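Local coordinates for protein Maltose/maltodextrin transport permease homologue (Bdellovibrio bacteriovorus HD100, PDB 6FFL) that probably binds maltose and maltodextrins as the solute-binding domain fused to the membrane subunit of an ABC transporter, with maltotriose bound here, at residues Ser66-Pro71 with Met341-Val347. Numbering follows the deposited sequence.
Sequences SDQVGP and MPVTPEV. With GLC (alpha-D-glucopyranose), chain B.
D67 and V343 bury more surface than the other residues where the turn entering helix 69-74 packs on the loop that leads into helix 346-362. CA and CB of D67 pack on residues 341-343, while its carboxylate reaches the sugar. D67 CB sits 3.2 Å from P342 O, a buried carbonyl oxygen that has no polar partner. With CG lodged between the backbone N and the carbonyl carbon (chi1 59°), the carboxylate turns into the glycan pocket and grips one glucose ring with both oxygens: the O3 hydroxyl donates to OD1 and the O2 hydroxyl to OD2, each at 2.7 Å. This two-point hold on adjacent hydroxyls fixes the carboxylate's rotation; W351 NE1 adds a weak bond to OD1.

M341, the third large contributor, backs the carboxylate from the opposing segment. Its CG, anti to the backbone N (chi1 177°), passes S66 OG, and further bends in the chain bring M341 CE within 3.3 Å of D67 OD2 and close to O2 of the glucose, so that an apolar methyl borders the carboxylate-sugar bond. V343 continues the packing away from the sugar, toward V69: V343 CG1 rests 3.3 Å from S66 O, and V343 CB lies 4.4 Å from V69 CB.

At G70 the backbones come close, G70 N lying 3.0 Å from V343 O, and P345 CD packs 3.9 Å from G70 CA. A water donates to both D67 O and T344 O, bridging the two backbones.

The contact is buried beside the sheet: M341 pairs through its backbone with V267 of strand 266-274, strands 100-101 and 104-109 pack around V69, and T344 OG1 bonds to G183 O as the chain turns into helix 346-362.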
ATOM      1  N   SER A  66      -0.637  -5.696  -5.393  1.00 12.25           N
ATOM      2  CA  SER A  66      -0.135  -6.816  -6.175  1.00 14.23           C
ATOM      3  C   SER A  66      -0.036  -8.119  -5.392  1.00 14.16           C
ATOM      4  O   SER A  66      -0.055  -9.180  -6.021  1.00 12.72           O
ATOM      5  CB  SER A  66       1.218  -6.470  -6.784  1.00 23.63           C
ATOM      6  OG  SER A  66       2.090  -5.995  -5.804  1.00 21.73           O
ATOM      7  N   ASP A  67       0.057  -8.090  -4.049  1.00 11.37           N
ATOM      8  CA  ASP A  67       0.125  -9.382  -3.377  1.00 12.73           C
ATOM      9  C   ASP A  67      -1.195 -10.137  -3.424  1.00 12.22           C
ATOM     10  O   ASP A  67      -1.222 -11.319  -3.055  1.00 15.83           O
ATOM     11  CB  ASP A  67       0.641  -9.250  -1.927  1.00 13.60           C
ATOM     12  CG  ASP A  67      -0.215  -8.340  -1.055  1.00 19.48           C
ATOM     13  OD1 ASP A  67      -0.379  -8.660   0.146  1.00 15.12           O
ATOM     14  OD2 ASP A  67      -0.661  -7.278  -1.546  1.00 14.07           O
ATOM     15  N   GLN A  68      -2.276  -9.540  -3.919  1.00 13.14           N
ATOM     16  CA  GLN A  68      -3.459 -10.387  -4.020  1.00 14.94           C
ATOM     17  C   GLN A  68      -3.367 -11.365  -5.192  1.00 13.07           C
ATOM     18  O   GLN A  68      -4.202 -12.273  -5.286  1.00 16.36           O
ATOM     19  CB  GLN A  68      -4.737  -9.536  -4.057  1.00 23.64           C
ATOM     20  CG  GLN A  68      -4.951  -8.689  -5.257  1.00 25.06           C
ATOM     21  CD  GLN A  68      -6.057  -7.655  -5.050  1.00 20.78           C
ATOM     22  OE1 GLN A  68      -6.400  -7.284  -3.926  1.00 22.49           O
ATOM     23  NE2 GLN A  68      -6.621  -7.196  -6.143  1.00 17.75           N
ATOM     24  N   VAL A  69      -2.317 -11.272  -6.014  1.00 13.01           N
ATOM     25  CA  VAL A  69      -2.154 -12.191  -7.147  1.00 13.84           C
ATOM     26  C   VAL A  69      -2.055 -13.638  -6.667  1.00 16.09           C
ATOM     27  O   VAL A  69      -2.714 -14.537  -7.212  1.00 18.71           O
ATOM     28  CB  VAL A  69      -0.919 -11.796  -7.977  1.00 18.09           C
ATOM     29  CG1 VAL A  69      -0.463 -12.959  -8.840  1.00 22.97           C
ATOM     30  CG2 VAL A  69      -1.226 -10.582  -8.833  1.00 15.83           C
ATOM     31  N   GLY A  70      -1.209 -13.893  -5.672  1.00 16.59           N
ATOM     32  CA  GLY A  70      -0.969 -15.240  -5.188  1.00 17.56           C
ATOM     33  C   GLY A  70      -2.238 -15.971  -4.802  1.00 18.32           C
ATOM     34  O   GLY A  70      -2.544 -17.045  -5.332  1.00 20.82           O
ATOM     35  N   PRO A  71      -3.000 -15.405  -3.861  1.00 15.38           N
ATOM     36  CA  PRO A  71      -4.261 -16.050  -3.469  1.00 19.34           C
ATOM     37  C   PRO A  71      -5.257 -16.144  -4.610  1.00 21.48           C
ATOM     38  O   PRO A  71      -5.883 -17.195  -4.797  1.00 22.06           O
ATOM     39  CB  PRO A  71      -4.775 -15.152  -2.337  1.00 25.62           C
ATOM     40  CG  PRO A  71      -3.538 -14.494  -1.782  1.00 23.66           C
ATOM     41  CD  PRO A  71      -2.658 -14.267  -2.981  1.00 20.18           C
ATOM     42  N   MET A 341       7.369  -5.829  -3.476  1.00 14.96           N
ATOM     43  CA  MET A 341       6.268  -6.496  -2.801  1.00 13.92           C
ATOM     44  C   MET A 341       6.233  -7.970  -3.197  1.00 16.11           C
ATOM     45  O   MET A 341       6.175  -8.277  -4.396  1.00 15.19           O
ATOM     46  CB  MET A 341       4.946  -5.830  -3.177  1.00 15.93           C
ATOM     47  CG  MET A 341       3.706  -6.497  -2.591  1.00 17.12           C
ATOM     48  SD  MET A 341       3.617  -6.166  -0.804  1.00 31.15           S
ATOM     49  CE  MET A 341       1.984  -5.445  -0.657  1.00 31.41           C
ATOM     50  N   PRO A 342       6.284  -8.903  -2.248  1.00 13.64           N
ATOM     51  CA  PRO A 342       6.120 -10.318  -2.610  1.00 14.83           C
ATOM     52  C   PRO A 342       4.651 -10.621  -2.865  1.00 15.67           C
ATOM     53  O   PRO A 342       3.760  -9.997  -2.290  1.00 16.56           O
ATOM     54  CB  PRO A 342       6.655 -11.065  -1.381  1.00 22.97           C
ATOM     55  CG  PRO A 342       6.425 -10.131  -0.234  1.00 15.91           C
ATOM     56  CD  PRO A 342       6.556  -8.716  -0.807  1.00 16.00           C
ATOM     57  N   VAL A 343       4.392 -11.568  -3.775  1.00 13.67           N
ATOM     58  CA  VAL A 343       3.023 -11.836  -4.205  1.00 15.92           C
ATOM     59  C   VAL A 343       2.615 -13.293  -4.047  1.00 15.43           C
ATOM     60  O   VAL A 343       1.480 -13.638  -4.372  1.00 17.21           O
ATOM     61  CB  VAL A 343       2.767 -11.375  -5.657  1.00 15.23           C
ATOM     62  CG1 VAL A 343       3.137  -9.890  -5.840  1.00 15.21           C
ATOM     63  CG2 VAL A 343       3.521 -12.273  -6.666  1.00 15.18           C
ATOM     64  N   THR A 344       3.493 -14.161  -3.559  1.00 15.22           N
ATOM     65  CA  THR A 344       3.120 -15.560  -3.381  1.00 12.96           C
ATOM     66  C   THR A 344       2.027 -15.683  -2.315  1.00 16.33           C
ATOM     67  O   THR A 344       1.904 -14.819  -1.438  1.00 16.60           O
ATOM     68  CB  THR A 344       4.331 -16.388  -2.961  1.00 19.59           C
ATOM     69  OG1 THR A 344       4.851 -15.850  -1.742  1.00 21.05           O
ATOM     70  CG2 THR A 344       5.406 -16.343  -4.026  1.00 19.07           C
ATOM     71  N   PRO A 345       1.207 -16.739  -2.361  1.00 15.54           N
ATOM     72  CA  PRO A 345       0.103 -16.834  -1.389  1.00 13.96           C
ATOM     73  C   PRO A 345       0.592 -16.953   0.043  1.00 16.82           C
ATOM     74  O   PRO A 345      -0.137 -16.582   0.969  1.00 18.42           O
ATOM     75  CB  PRO A 345      -0.672 -18.085  -1.844  1.00 23.38           C
ATOM     76  CG  PRO A 345       0.282 -18.844  -2.693  1.00 18.73           C
ATOM     77  CD  PRO A 345       1.184 -17.847  -3.340  1.00 16.77           C
ATOM     78  N   GLU A 346       1.825 -17.432   0.246  1.00 14.33           N
ATOM     79  CA  GLU A 346       2.380 -17.534   1.586  1.00 15.75           C
ATOM     80  C   GLU A 346       2.416 -16.178   2.283  1.00 14.12           C
ATOM     81  O   GLU A 346       2.333 -16.118   3.516  1.00 15.57           O
ATOM     82  CB  GLU A 346       3.785 -18.135   1.520  1.00 19.02           C
ATOM     83  CG  GLU A 346       3.819 -19.647   1.233  1.00 19.47           C
ATOM     84  CD  GLU A 346       3.697 -20.029  -0.242  1.00 25.22           C
ATOM     85  OE1 GLU A 346       3.512 -19.154  -1.109  1.00 20.84           O
ATOM     86  OE2 GLU A 346       3.794 -21.240  -0.540  1.00 24.62           O
ATOM     87  N   VAL A 347       2.535 -15.089   1.519  1.00 13.64           N
ATOM     88  CA  VAL A 347       2.617 -13.754   2.115  1.00 12.93           C
ATOM     89  C   VAL A 347       1.329 -13.415   2.849  1.00 10.85           C
ATOM     90  O   VAL A 347       1.343 -12.704   3.863  1.00 12.50           O
ATOM     91  CB  VAL A 347       2.935 -12.705   1.026  1.00 17.09           C
ATOM     92  CG1 VAL A 347       2.904 -11.297   1.600  1.00 24.37           C
ATOM     93  CG2 VAL A 347       4.281 -12.989   0.416  1.00 22.28           C
TER
HETATM   94  C1  GLC B   3      -0.882  -4.418   2.344  1.00 10.47           C
HETATM   95  C2  GLC B   3      -1.166  -5.665   1.503  1.00 10.75           C
HETATM   96  C3  GLC B   3      -2.339  -6.437   2.118  1.00 10.70           C
HETATM   97  C4  GLC B   3      -2.033  -6.781   3.565  1.00 10.69           C
HETATM   98  C5  GLC B   3      -1.702  -5.504   4.351  1.00  9.40           C
HETATM   99  C6  GLC B   3      -1.190  -5.861   5.743  1.00 11.77           C
HETATM  100  O2  GLC B   3      -1.445  -5.312   0.134  1.00 13.05           O
HETATM  101  O3  GLC B   3      -2.562  -7.662   1.385  1.00 11.62           O
HETATM  102  O4  GLC B   3      -3.179  -7.426   4.143  1.00 12.36           O
HETATM  103  O5  GLC B   3      -0.632  -4.817   3.694  1.00 12.56           O
HETATM  104  O6  GLC B   3      -1.119  -4.703   6.603  1.00 12.72           O
HETATM  105  O   HOH W   1      -0.218 -13.032  -1.150  1.00 17.39           O